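Ribokinase, putative (Burkholderia thailandensis, PDB 3B1N) is a nucleoside kinase of the PfkB (ribokinase) family that probably phosphorylates the ribose 5'-hydroxyl of nucleosides, such as the mizoribine bound here beside ADP. Local coordinates at residues G47-N52 with C251-R256; H152-A157 with L179-E184; F163-G168 with P172-A177; A186-V191 with F267-A272; T203-S206 with S212-Q215. All blocks are in the same frame, centred on the assembly; numbering follows the deposited sequence.

Contact 1 of 5, residues G47-N52 with C251-R256. With MZR (5-hydroxy-1-(beta-D-ribofuranosyl)-1H-imidazole-4-carboxamide), chain F; ADP (adenosine-5'-diphosphate), chain G.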
# COMPACT_ATOMS: atom_id res chain seq x y z
N GLY B 47 -5.78 -9.09 13.12
CA GLY B 47 -5.30 -7.74 13.32
C GLY B 47 -6.38 -6.85 13.86
O GLY B 47 -7.28 -7.31 14.56
N GLY B 48 -6.23 -5.57 13.59
CA GLY B 48 -7.05 -4.52 14.21
C GLY B 48 -6.41 -4.14 15.53
O GLY B 48 -5.82 -4.98 16.25
N CYS B 49 -6.48 -2.86 15.84
CA CYS B 49 -5.79 -2.34 17.02
C CYS B 49 -6.27 -2.97 18.32
O CYS B 49 -5.46 -3.30 19.18
CB CYS B 49 -5.95 -0.82 17.04
SG CYS B 49 -5.09 -0.07 15.55
N ALA B 50 -7.58 -3.17 18.45
CA ALA B 50 -8.07 -3.80 19.69
C ALA B 50 -7.63 -5.24 19.77
O ALA B 50 -7.29 -5.72 20.86
CB ALA B 50 -9.59 -3.71 19.83
N GLY B 51 -7.65 -5.96 18.65
CA GLY B 51 -7.23 -7.36 18.68
C GLY B 51 -5.74 -7.40 19.09
O GLY B 51 -5.34 -8.24 19.92
N ASN B 52 -4.94 -6.54 18.46
CA ASN B 52 -3.49 -6.58 18.72
C ASN B 52 -3.14 -6.22 20.16
O ASN B 52 -2.31 -6.88 20.79
CB ASN B 52 -2.80 -5.58 17.78
CG ASN B 52 -2.98 -5.93 16.29
OD1 ASN B 52 -3.32 -7.05 15.90
ND2 ASN B 52 -2.67 -4.93 15.46
N CYS B 251 3.75 -3.18 15.98
CA CYS B 251 4.72 -2.96 17.11
C CYS B 251 4.18 -1.99 18.14
O CYS B 251 4.31 -2.27 19.37
CB CYS B 251 6.03 -2.40 16.61
SG CYS B 251 7.11 -3.66 15.88
N GLY B 252 3.52 -0.90 17.70
CA GLY B 252 2.97 0.07 18.65
C GLY B 252 1.86 -0.60 19.49
O GLY B 252 1.69 -0.28 20.67
N ASP B 253 1.07 -1.48 18.89
CA ASP B 253 -0.00 -2.13 19.64
C ASP B 253 0.55 -3.09 20.69
O ASP B 253 0.00 -3.18 21.82
CB ASP B 253 -0.91 -2.87 18.66
CG ASP B 253 -1.78 -1.92 17.84
OD1 ASP B 253 -1.98 -0.77 18.24
OD2 ASP B 253 -2.22 -2.33 16.76
N ALA B 254 1.62 -3.82 20.34
CA ALA B 254 2.26 -4.71 21.31
C ALA B 254 2.77 -3.84 22.48
O ALA B 254 2.61 -4.20 23.66
CB ALA B 254 3.41 -5.50 20.66
N PHE B 255 3.43 -2.74 22.14
CA PHE B 255 3.91 -1.76 23.13
C PHE B 255 2.76 -1.30 24.03
O PHE B 255 2.88 -1.29 25.26
CB PHE B 255 4.57 -0.59 22.35
CG PHE B 255 5.18 0.48 23.22
CD1 PHE B 255 6.58 0.57 23.40
CD2 PHE B 255 4.37 1.45 23.80
CE1 PHE B 255 7.11 1.63 24.21
CE2 PHE B 255 4.90 2.48 24.56
CZ PHE B 255 6.27 2.55 24.78
N ARG B 256 1.64 -0.94 23.43
CA ARG B 256 0.50 -0.46 24.26
C ARG B 256 -0.01 -1.56 25.19
O ARG B 256 -0.37 -1.24 26.34
CB ARG B 256 -0.62 0.04 23.33
CG ARG B 256 -0.28 1.43 22.82
CD ARG B 256 -1.00 1.66 21.49
NE ARG B 256 -0.71 2.97 20.92
CZ ARG B 256 0.48 3.36 20.44
NH1 ARG B 256 1.57 2.61 20.56
NH2 ARG B 256 0.60 4.54 19.91
N1 MZR F . -8.68 2.46 11.69
O3 MZR F . -7.47 0.17 12.72
C4 MZR F . -6.62 0.42 11.61
C5 MZR F . -6.76 1.52 10.68
C6 MZR F . -7.81 2.54 10.70
O6 MZR F . -7.77 3.38 9.77
N7 MZR F . -5.72 1.32 9.82
C8 MZR F . -5.03 0.23 10.22
N9 MZR F . -5.58 -0.35 11.33
C1' MZR F . -5.08 -1.52 12.06
C2' MZR F . -4.70 -2.75 11.26
O2' MZR F . -5.86 -3.58 11.24
C3' MZR F . -3.47 -3.29 12.03
O3' MZR F . -3.60 -4.59 12.59
C4' MZR F . -3.22 -2.27 13.11
O4' MZR F . -3.83 -1.09 12.61
C5' MZR F . -1.74 -2.04 13.32
O5' MZR F . -1.62 -1.07 14.39
PB ADP G . 3.94 2.01 15.54
O1B ADP G . 4.25 2.97 14.39
O2B ADP G . 2.80 2.54 16.34
O3B ADP G . 3.80 0.55 15.29
PA ADP G . 6.78 2.22 16.49
O1A ADP G . 7.29 1.89 15.08
O2A ADP G . 7.16 3.52 17.14
O3A ADP G . 5.20 2.20 16.60
O5' ADP G . 7.25 0.96 17.30
C5' ADP G . 6.76 0.85 18.64
C4' ADP G . 7.78 0.24 19.60
O4' ADP G . 8.12 -1.08 19.14
C3' ADP G . 9.12 1.01 19.67
O3' ADP G . 9.03 2.13 20.57
C2' ADP G . 10.06 -0.10 20.05
O2' ADP G . 10.02 -0.33 21.47
C1' ADP G . 9.51 -1.32 19.36
N9 ADP G . 10.15 -1.45 18.02
C8 ADP G . 9.74 -0.96 16.80
N7 ADP G . 10.66 -1.26 15.84
C5 ADP G . 11.67 -1.87 16.44
C6 ADP G . 12.96 -2.41 16.02
N6 ADP G . 13.28 -2.31 14.70
N1 ADP G . 13.74 -2.97 16.92
C2 ADP G . 13.40 -3.05 18.23
N3 ADP G . 12.23 -2.60 18.68
C4 ADP G . 11.36 -1.99 17.87

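Contact 2 of 5, residues H152-A157 with L179-E184. With NA (sodium ion), chain H.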
# COMPACT_ATOMS: atom_id res chain seq x y z
N HIS B 152 -16.45 6.74 22.74
CA HIS B 152 -15.78 6.00 23.81
C HIS B 152 -15.02 6.93 24.74
O HIS B 152 -15.00 6.73 25.97
CB HIS B 152 -14.80 4.95 23.24
CG HIS B 152 -15.46 3.86 22.47
ND1 HIS B 152 -16.76 3.44 22.68
CD2 HIS B 152 -14.95 3.06 21.50
CE1 HIS B 152 -17.04 2.46 21.82
NE2 HIS B 152 -15.95 2.21 21.10
N THR B 153 -14.37 7.94 24.16
CA THR B 153 -13.64 8.90 24.98
C THR B 153 -14.56 9.68 25.92
O THR B 153 -14.21 9.84 27.09
CB THR B 153 -12.74 9.84 24.20
OG1 THR B 153 -13.51 10.72 23.39
CG2 THR B 153 -11.85 9.02 23.31
N GLU B 154 -15.69 10.14 25.37
CA GLU B 154 -16.66 10.85 26.20
C GLU B 154 -17.17 9.97 27.34
O GLU B 154 -17.23 10.41 28.50
CB GLU B 154 -17.83 11.39 25.33
CG GLU B 154 -17.40 12.50 24.36
CD GLU B 154 -17.15 13.84 25.06
OE1 GLU B 154 -17.53 14.02 26.25
OE2 GLU B 154 -16.57 14.74 24.42
N GLU B 155 -17.53 8.74 27.03
CA GLU B 155 -18.14 7.84 27.99
C GLU B 155 -17.16 7.38 29.04
O GLU B 155 -17.49 7.30 30.22
CB GLU B 155 -18.76 6.67 27.29
CG GLU B 155 -20.01 7.11 26.51
CD GLU B 155 -20.74 5.99 25.89
OE1 GLU B 155 -20.31 4.83 26.12
OE2 GLU B 155 -21.74 6.25 25.16
N LEU B 156 -15.94 7.06 28.64
CA LEU B 156 -14.99 6.63 29.65
C LEU B 156 -14.67 7.77 30.63
O LEU B 156 -14.51 7.54 31.84
CB LEU B 156 -13.71 6.05 29.00
CG LEU B 156 -13.91 4.70 28.33
CD1 LEU B 156 -12.75 4.50 27.36
CD2 LEU B 156 -13.97 3.55 29.36
N ALA B 157 -14.57 9.00 30.12
CA ALA B 157 -14.21 10.17 30.94
C ALA B 157 -15.35 10.43 31.90
O ALA B 157 -15.12 10.78 33.05
CB ALA B 157 -13.96 11.39 30.07
N LEU B 179 -10.23 16.83 18.42
CA LEU B 179 -8.95 16.30 18.90
C LEU B 179 -8.51 16.92 20.23
O LEU B 179 -8.13 16.21 21.18
CB LEU B 179 -7.89 16.40 17.79
CG LEU B 179 -6.53 15.75 18.06
CD1 LEU B 179 -6.71 14.23 18.40
CD2 LEU B 179 -5.60 15.92 16.89
N ARG B 180 -8.55 18.26 20.32
CA ARG B 180 -8.29 18.93 21.60
C ARG B 180 -9.21 18.43 22.72
O ARG B 180 -8.75 18.14 23.82
CB ARG B 180 -8.45 20.45 21.45
CG ARG B 180 -7.30 21.14 20.73
CD ARG B 180 -7.44 22.68 20.83
NE ARG B 180 -8.64 23.15 20.12
CZ ARG B 180 -8.68 23.44 18.82
NH1 ARG B 180 -9.83 23.83 18.28
NH2 ARG B 180 -7.60 23.30 18.05
N ARG B 181 -10.50 18.28 22.43
CA ARG B 181 -11.44 17.77 23.45
C ARG B 181 -11.05 16.37 23.93
O ARG B 181 -11.04 16.09 25.13
CB ARG B 181 -12.88 17.82 22.94
CG ARG B 181 -13.90 17.06 23.78
CD ARG B 181 -14.10 17.71 25.13
NE ARG B 181 -15.25 17.11 25.78
CZ ARG B 181 -15.68 17.42 27.00
NH1 ARG B 181 -15.06 18.36 27.70
NH2 ARG B 181 -16.72 16.79 27.50
N SER B 182 -10.70 15.50 22.98
CA SER B 182 -10.35 14.12 23.33
C SER B 182 -9.14 14.04 24.25
O SER B 182 -9.13 13.23 25.19
CB SER B 182 -10.14 13.31 22.04
OG SER B 182 -11.35 13.24 21.32
N ILE B 183 -8.14 14.88 23.97
CA ILE B 183 -6.94 14.97 24.78
C ILE B 183 -7.24 15.55 26.16
O ILE B 183 -6.69 15.04 27.17
CB ILE B 183 -5.87 15.81 24.06
CG1 ILE B 183 -5.38 15.06 22.81
CG2 ILE B 183 -4.71 16.14 24.98
CD1 ILE B 183 -4.65 15.96 21.79
N GLU B 184 -8.09 16.58 26.23
CA GLU B 184 -8.56 17.07 27.54
C GLU B 184 -9.15 15.94 28.41
O GLU B 184 -8.77 15.75 29.57
CB GLU B 184 -9.56 18.25 27.38
CG GLU B 184 -8.88 19.60 27.00
CD GLU B 184 -9.82 20.55 26.28
OE1 GLU B 184 -9.36 21.64 25.81
OE2 GLU B 184 -11.04 20.22 26.17
NA NA H . -6.58 14.84 29.60
O HOH W 1 -14.01 13.20 22.48
O HOH W 2 -6.81 14.86 32.06

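Contact 3 of 5, residues F163-G168 with P172-A177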
# COMPACT_ATOMS: atom_id res chain seq x y z
N PHE B 163 -7.97 6.16 31.01
CA PHE B 163 -7.80 5.53 29.70
C PHE B 163 -6.70 6.20 28.92
O PHE B 163 -6.46 7.42 29.02
CB PHE B 163 -9.13 5.49 28.88
CG PHE B 163 -9.63 6.85 28.43
CD1 PHE B 163 -9.39 7.31 27.13
CD2 PHE B 163 -10.36 7.66 29.29
CE1 PHE B 163 -9.86 8.55 26.69
CE2 PHE B 163 -10.86 8.90 28.86
CZ PHE B 163 -10.63 9.36 27.57
N ILE B 164 -5.99 5.37 28.14
CA ILE B 164 -5.07 5.89 27.12
C ILE B 164 -5.87 6.25 25.87
O ILE B 164 -6.70 5.46 25.44
CB ILE B 164 -4.06 4.77 26.72
CG1 ILE B 164 -3.25 4.27 27.94
CG2 ILE B 164 -3.09 5.34 25.63
CD1 ILE B 164 -2.21 3.18 27.58
N PHE B 165 -5.58 7.41 25.31
CA PHE B 165 -6.12 7.83 24.00
C PHE B 165 -5.02 7.64 22.96
O PHE B 165 -3.94 8.22 23.06
CB PHE B 165 -6.57 9.28 24.08
CG PHE B 165 -7.13 9.83 22.79
CD1 PHE B 165 -8.13 9.15 22.10
CD2 PHE B 165 -6.67 11.04 22.32
CE1 PHE B 165 -8.65 9.70 20.90
CE2 PHE B 165 -7.16 11.56 21.12
CZ PHE B 165 -8.15 10.88 20.43
N ASP B 166 -5.31 6.82 21.94
CA ASP B 166 -4.41 6.42 20.92
C ASP B 166 -5.10 6.78 19.54
O ASP B 166 -5.64 5.81 18.96
CB ASP B 166 -4.30 4.90 21.23
CG ASP B 166 -3.57 4.08 20.21
OD1 ASP B 166 -2.71 4.61 19.49
OD2 ASP B 166 -3.88 2.83 20.15
N PRO B 167 -5.11 8.06 19.07
CA PRO B 167 -5.86 8.38 17.84
C PRO B 167 -5.29 7.63 16.63
O PRO B 167 -6.07 7.13 15.78
CB PRO B 167 -5.78 9.91 17.76
CG PRO B 167 -4.58 10.32 18.61
CD PRO B 167 -4.50 9.27 19.68
N GLY B 168 -3.97 7.47 16.62
CA GLY B 168 -3.30 6.58 15.65
C GLY B 168 -3.74 6.86 14.21
O GLY B 168 -3.85 7.99 13.77
N PRO B 172 -6.87 11.27 10.59
CA PRO B 172 -7.49 12.07 9.51
C PRO B 172 -8.97 12.40 9.73
O PRO B 172 -9.48 13.39 9.16
CB PRO B 172 -7.29 11.18 8.26
CG PRO B 172 -6.01 10.45 8.57
CD PRO B 172 -6.21 10.08 10.01
N LEU B 173 -9.65 11.60 10.53
CA LEU B 173 -11.08 11.76 10.79
C LEU B 173 -11.38 12.89 11.80
O LEU B 173 -12.53 13.36 11.91
CB LEU B 173 -11.67 10.43 11.26
CG LEU B 173 -11.31 9.13 10.52
CD1 LEU B 173 -11.80 7.87 11.25
CD2 LEU B 173 -11.83 9.16 9.10
N PHE B 174 -10.35 13.29 12.55
CA PHE B 174 -10.49 14.31 13.59
C PHE B 174 -10.31 15.71 13.00
O PHE B 174 -9.58 15.89 12.03
CB PHE B 174 -9.45 14.11 14.70
CG PHE B 174 -9.80 13.00 15.66
CD1 PHE B 174 -10.38 13.27 16.89
CD2 PHE B 174 -9.58 11.67 15.31
CE1 PHE B 174 -10.75 12.24 17.76
CE2 PHE B 174 -9.92 10.67 16.16
CZ PHE B 174 -10.50 10.95 17.40
N ASP B 175 -11.01 16.70 13.55
CA ASP B 175 -10.57 18.10 13.38
C ASP B 175 -9.93 18.58 14.65
O ASP B 175 -9.84 17.83 15.63
CB ASP B 175 -11.71 19.03 12.96
CG ASP B 175 -12.88 19.02 13.94
OD1 ASP B 175 -13.95 19.55 13.55
OD2 ASP B 175 -12.76 18.50 15.09
N GLY B 176 -9.45 19.82 14.63
CA GLY B 176 -8.79 20.39 15.79
C GLY B 176 -9.63 20.39 17.06
O GLY B 176 -9.12 20.06 18.13
N ALA B 177 -10.91 20.73 16.93
CA ALA B 177 -11.77 20.88 18.10
C ALA B 177 -12.03 19.53 18.80
O ALA B 177 -11.90 19.43 20.03
CB ALA B 177 -13.08 21.59 17.72

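Contact 4 of 5, residues A186-V191 with F267-A272. With NA (sodium ion), chain H.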
# COMPACT_ATOMS: atom_id res chain seq x y z
N ALA B 186 -8.69 12.61 28.02
CA ALA B 186 -7.84 11.43 28.17
C ALA B 186 -6.96 11.48 29.42
O ALA B 186 -6.48 12.54 29.80
CB ALA B 186 -6.93 11.27 26.93
N THR B 187 -6.67 10.32 30.01
CA THR B 187 -5.70 10.24 31.11
C THR B 187 -4.27 10.19 30.56
O THR B 187 -3.35 10.76 31.12
CB THR B 187 -5.91 8.99 31.96
OG1 THR B 187 -7.32 8.75 32.15
CG2 THR B 187 -5.12 9.10 33.28
N TYR B 188 -4.08 9.43 29.47
CA TYR B 188 -2.77 9.34 28.86
C TYR B 188 -2.94 9.42 27.34
O TYR B 188 -4.03 9.13 26.84
CB TYR B 188 -2.06 8.00 29.20
CG TYR B 188 -2.34 7.44 30.59
CD1 TYR B 188 -3.39 6.57 30.82
CD2 TYR B 188 -1.53 7.81 31.68
CE1 TYR B 188 -3.63 6.05 32.07
CE2 TYR B 188 -1.79 7.31 32.95
CZ TYR B 188 -2.83 6.42 33.12
OH TYR B 188 -3.10 5.88 34.37
N ILE B 189 -1.89 9.82 26.63
CA ILE B 189 -1.92 9.71 25.16
C ILE B 189 -0.70 8.91 24.72
O ILE B 189 0.41 9.08 25.22
CB ILE B 189 -2.09 11.11 24.45
CG1 ILE B 189 -2.20 10.99 22.93
CG2 ILE B 189 -0.99 12.12 24.87
CD1 ILE B 189 -2.52 12.31 22.26
N ALA B 190 -0.93 7.96 23.80
CA ALA B 190 0.19 7.19 23.27
C ALA B 190 0.16 7.35 21.77
O ALA B 190 -0.88 7.17 21.15
CB ALA B 190 0.06 5.74 23.64
N VAL B 191 1.30 7.72 21.19
CA VAL B 191 1.35 7.95 19.71
C VAL B 191 2.72 7.63 19.24
O VAL B 191 3.66 7.63 20.05
CB VAL B 191 1.00 9.43 19.32
CG1 VAL B 191 -0.52 9.66 19.31
CG2 VAL B 191 1.70 10.46 20.17
N PHE B 267 3.46 -0.56 37.95
CA PHE B 267 4.85 -0.38 37.57
C PHE B 267 5.15 1.10 37.54
O PHE B 267 4.27 1.91 37.18
CB PHE B 267 5.05 -0.89 36.12
CG PHE B 267 5.10 -2.39 35.97
CD1 PHE B 267 4.45 -3.26 36.81
CD2 PHE B 267 5.82 -2.95 34.88
CE1 PHE B 267 4.53 -4.68 36.61
CE2 PHE B 267 5.87 -4.34 34.68
CZ PHE B 267 5.24 -5.18 35.53
N ASP B 268 6.39 1.50 37.84
CA ASP B 268 6.82 2.84 37.56
C ASP B 268 6.93 3.06 36.05
O ASP B 268 6.91 2.08 35.27
CB ASP B 268 8.08 3.25 38.34
CG ASP B 268 9.27 2.39 38.05
OD1 ASP B 268 9.35 1.78 36.97
OD2 ASP B 268 10.19 2.32 38.91
N TRP B 269 6.95 4.31 35.62
CA TRP B 269 6.97 4.59 34.17
C TRP B 269 8.19 4.00 33.51
O TRP B 269 8.11 3.48 32.39
CB TRP B 269 6.90 6.09 33.88
CG TRP B 269 5.53 6.63 34.05
CD1 TRP B 269 5.14 7.62 34.92
CD2 TRP B 269 4.36 6.22 33.36
NE1 TRP B 269 3.79 7.86 34.80
CE2 TRP B 269 3.28 7.05 33.81
CE3 TRP B 269 4.11 5.28 32.36
CZ2 TRP B 269 1.96 6.90 33.34
CZ3 TRP B 269 2.81 5.17 31.87
CH2 TRP B 269 1.75 5.96 32.37
N ALA B 270 9.34 4.05 34.17
CA ALA B 270 10.56 3.47 33.63
C ALA B 270 10.38 1.99 33.30
O ALA B 270 10.84 1.47 32.25
CB ALA B 270 11.73 3.63 34.66
N THR B 271 9.71 1.29 34.20
CA THR B 271 9.54 -0.14 34.05
C THR B 271 8.38 -0.50 33.10
O THR B 271 8.46 -1.43 32.30
CB THR B 271 9.34 -0.84 35.42
OG1 THR B 271 10.48 -0.49 36.23
CG2 THR B 271 9.28 -2.35 35.30
N ALA B 272 7.28 0.25 33.20
CA ALA B 272 6.14 0.02 32.30
C ALA B 272 6.63 0.26 30.88
O ALA B 272 6.29 -0.49 29.97
CB ALA B 272 5.00 0.98 32.61
NA NA H . -6.58 14.84 29.60
O HOH W 2 -6.81 14.86 32.06

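Contact 5 of 5, residues T203-S206 with S212-Q215. With NA (sodium ion), chain H.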
# COMPACT_ATOMS: atom_id res chain seq x y z
N THR B 203 -4.06 20.21 16.57
CA THR B 203 -4.56 20.87 17.77
C THR B 203 -4.10 22.31 17.86
O THR B 203 -4.76 23.13 18.53
CB THR B 203 -4.09 20.18 19.07
OG1 THR B 203 -2.65 20.18 19.13
CG2 THR B 203 -4.66 18.76 19.22
N GLY B 204 -2.96 22.62 17.24
CA GLY B 204 -2.31 23.91 17.45
C GLY B 204 -1.54 23.96 18.76
O GLY B 204 -1.12 25.03 19.20
N TRP B 205 -1.38 22.81 19.41
CA TRP B 205 -0.64 22.71 20.66
C TRP B 205 0.78 22.21 20.40
O TRP B 205 1.04 21.46 19.42
CB TRP B 205 -1.35 21.77 21.65
CG TRP B 205 -2.63 22.29 22.24
CD1 TRP B 205 -2.99 23.61 22.40
CD2 TRP B 205 -3.69 21.51 22.81
NE1 TRP B 205 -4.23 23.68 22.99
CE2 TRP B 205 -4.68 22.42 23.26
CE3 TRP B 205 -3.91 20.13 22.97
CZ2 TRP B 205 -5.86 21.99 23.87
CZ3 TRP B 205 -5.10 19.71 23.56
CH2 TRP B 205 -6.06 20.64 24.01
N SER B 206 1.69 22.62 21.29
CA SER B 206 3.05 22.12 21.36
C SER B 206 3.02 20.84 22.18
O SER B 206 2.02 20.59 22.85
CB SER B 206 3.92 23.17 22.05
OG SER B 206 3.53 23.32 23.41
N SER B 212 0.68 18.95 29.38
CA SER B 212 0.02 19.58 30.53
C SER B 212 -1.42 19.12 30.72
O SER B 212 -1.97 19.29 31.80
CB SER B 212 0.10 21.11 30.44
OG SER B 212 -0.84 21.61 29.50
N ARG B 213 -2.02 18.50 29.69
CA ARG B 213 -3.42 18.07 29.74
C ARG B 213 -3.65 16.57 29.98
O ARG B 213 -4.80 16.11 29.95
CB ARG B 213 -4.16 18.55 28.50
CG ARG B 213 -4.12 20.09 28.36
CD ARG B 213 -4.75 20.47 27.05
NE ARG B 213 -5.14 21.89 27.01
CZ ARG B 213 -4.29 22.91 26.87
NH1 ARG B 213 -4.78 24.14 26.81
NH2 ARG B 213 -2.98 22.71 26.81
N VAL B 214 -2.56 15.83 30.18
CA VAL B 214 -2.63 14.41 30.48
C VAL B 214 -1.66 14.05 31.59
O VAL B 214 -0.74 14.81 31.92
CB VAL B 214 -2.27 13.54 29.22
CG1 VAL B 214 -3.41 13.61 28.16
CG2 VAL B 214 -0.89 13.93 28.63
N GLN B 215 -1.85 12.88 32.17
CA GLN B 215 -0.89 12.35 33.14
C GLN B 215 0.42 11.89 32.50
O GLN B 215 1.49 11.98 33.12
CB GLN B 215 -1.51 11.25 33.99
CG GLN B 215 -2.60 11.80 34.92
CD GLN B 215 -3.19 10.74 35.84
OE1 GLN B 215 -2.57 9.70 36.08
NE2 GLN B 215 -4.41 11.00 36.35
NA NA H . -6.58 14.84 29.60
O HOH W 2 -6.81 14.86 32.06

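Contact 1 of 5, residues G47-N52 with C251-R256
Hydrogen bonds carry this contact: Asn52 ND2 donates to Asp253 OD2 over 2.9 Å, nearly straight at 168°. The bond lies in the amide plane of Asn52 and uses the anti lone pair of OD2, while the amide and carboxylate planes are turned 46° apart. Both side chains carry CG anti to the carbonyl carbon (chi1 -62° in Asn52), which turns their polar ends to each other and to the ribose. Both oxygen and nitrogen are shared with the nucleoside. Asp253 OD2 also accepts from mizoribine O5' at 2.8 Å, and Asn52 ND2 also donates to mizoribine O3' at 3.0 Å, a ribose oxygen that the N-cap residue Gly48 meets through its backbone N, again at 3.0 Å. Asn52 thus holds the carboxylate that grips the 5'-hydroxyl, the arrangement expected of the catalytic base in PfkB kinases, a role Asp253 probably fills.

Van der Waals packing is slighter. Cys49 CA lies 3.6 Å from Asp253 OD2, and the CB atoms of Asn52 and Asp253 approach to 3.4 Å.

On the phosphate side, Gly252 N donates to ADP O3B at 2.8 Å, consistent with the anion hole of PfkB kinases. The start of helix 251-264 thus serves both ligands, while that of helix 49-59 holds the ribose. Helix 269-284 packs against Cys251, Ala254 and Phe255, and strand 216-220 touches Phe255.

Contact 2 of 5, residues H152-A157 with L179-E184
Two neighbouring helices of the Rossmann-like alpha/beta domain are joined here by a bidentate salt bridge and a water bridge. Arg181 meets Glu154 side-on. The straighter bond, at 170°, runs 3.0 Å from Arg181 NE to Glu154 OE2, which lies in the guanidinium plane. Arg181 NH2 donates to Glu154 OE1 at 3.1 Å, more bent at 155° and with OE1 tilted from that plane. The guanidinium and carboxylate are nearly coplanar, 26° apart, and each oxygen is met on its syn side; the pairing should restrain rotation of both groups. Both chains bend at their second torsion to reach each other.

Deeper between the helices, Thr153 OG1 and Ser182 OG are 3.9 Å apart and have no direct bond. One water donates to both, at 2.7 Å from Thr153 OG1 and 2.9 Å from Ser182 OG. Each hydroxyl is also hydrogen-bonded to a carbonyl of its own helix, Thr153 to Val150 O and Ser182 to Thr178 O, which accounts for these polar groups in a buried place.

At the carboxyl end of helix 176-185, Ile183 O and Glu184 O each bind the sodium ion at 2.4 Å; Ala186 and Arg213 supply further carbonyls. The pair of helices packs on the large sheet: Thr153 rests on strands 138-141 and 163-165, Ser182 touches Phe165, and helix 193-203 flanks Ile183.

Contact 3 of 5, residues F163-G168 with P172-A177
Phe165 and Phe174 reach toward each other from opposite directions and meet at their outer carbons, with CZ of Phe165 3.8 Å from CZ of Phe174. The latter carbon lies at the edge of the Phe165 ring, near its plane. With centroids 5.9 Å apart and planes at 67°, the pair is oblique, and the contact is purely apolar.

In the next shell, Pro167 CD lies over one face of the Phe165 ring, 3.7 Å above its plane and toward the rim. The Phe165 ring is sent across to its partner with CG anti to the backbone N (chi1 179°). Phe146 meets Phe174 edge-to-face, and Met149 of the same helix, 146-158, also touches it. Leu179 and Ser182 of helix 176-185 pack on both rings.

Further out, polar bonds hold the Phe174 end. The Phe174 carbonyl accepts from Lys202 NZ, and Asp175 N-caps helix 176-185, with OD2 also bonded to Thr178 OG1.

The contact spans the loop between the strand and helix of a beta-alpha-beta unit, strand 163-165, helix 176-185 and strand 188-192. The Phe165 ring packs against helix 176-185, while strand 163-165 runs in the large sheet between strands 138-141 and 188-192.

Contact 4 of 5, residues A186-V191 with F267-A272
Tyr188 opens strand 188-192 and Trp269 opens helix 269-284, two elements whose backbones stay well apart: their CA atoms, the nearest across the contact, are 12.1 Å from each other. Only the two long aromatic side chains span that distance. Before the helix, Asp268 is the N-cap residue, its OD1 accepting from Thr271 N at 2.8 Å and from Thr271 OG1 at 2.6 Å.

The strand belongs to the central sheet of the ribokinase-type alpha/beta fold, lying between strands 163-165 and 216-220, and the contact ties its start to a helix packed beside that sheet. Ala186, just ahead of the strand, gives its carbonyl O to the sodium ion at 2.3 Å.

Across the contact, Tyr188 CE2 lies 3.8 Å from Trp269 CZ2, at the edge of the indole and near its plane. An unusual first torsion places the phenol: Tyr188 CG lies beside the backbone N, but at chi1 -34° it is off the staggered value. The planes of the phenol and the indole six-membered ring are 74° apart, with centroids 5.8 Å from each other, an oblique pairing. Ile263 of helix 251-264 touches both aromatic side chains, and His230 meets the Trp269 ring.

Contact 5 of 5, residues T203-S206 with S212-Q215
Trp205 and Arg213 form a cation-pi stack between the loops on either side of the short helix 207-211, at the surface of the alpha/beta domain. Thr203, the last residue of helix 193-203, starts the first loop with an ST turn: its OG1 accepts from Trp205 N at 2.9 Å. Its CB lies over one face of the indole, 3.6 Å above the plane, toward the rim. Gly204 follows with positive phi (78°), a conformation that favours glycine, and takes the chain out of the helix.

Trp205 then presents the opposite face of its ring to Arg213. The guanidinium lies flat on it, planes 23° apart, with Arg213 CZ 4.0 Å from the centroid of the Trp205 six-membered ring. Arg213 NE comes closest, 3.2 Å from Trp205 CZ2, and Arg213 CD adds a CH-pi contact at 3.7 Å from the same centroid. The chain of Arg213 is extended from CG to NE and runs across the indole at about a right angle, which brings both its aliphatic end and its charge over the ring. Arg213 NH2 is also bonded to the carbonyl of Glu209, which should steady the group. Ser206 closes the first loop as the N-cap of helix 207-211.

The main chain of the arginine has a separate task: Arg213 O binds the sodium ion at 2.2 Å.

How the contacts relate
Contact 1 lies about 4 Å from the centre of the chain, beside the two ligands, whereas contacts 2 to 5 are 13 to 20 Å out. In sequence, contacts 2, 3 and 5 are nested within the loop closed by contact 1, and contact 4 crosses contact 1; contact 3 also lies inside contact 2, and contact 5 inside contact 4. Contacts 2 and 3 share helix 176-185, with centres about 9 Å apart; contacts 3 and 4 use neighbouring strands of the large sheet. Contacts 2, 4 and 5 supply carbonyls to one sodium site. Arg256 salt-bridges one conformer of Asp166, after strand 163-165, and its NH2 probably bonds Ala190 O, linking helix 251-264 to the sheet.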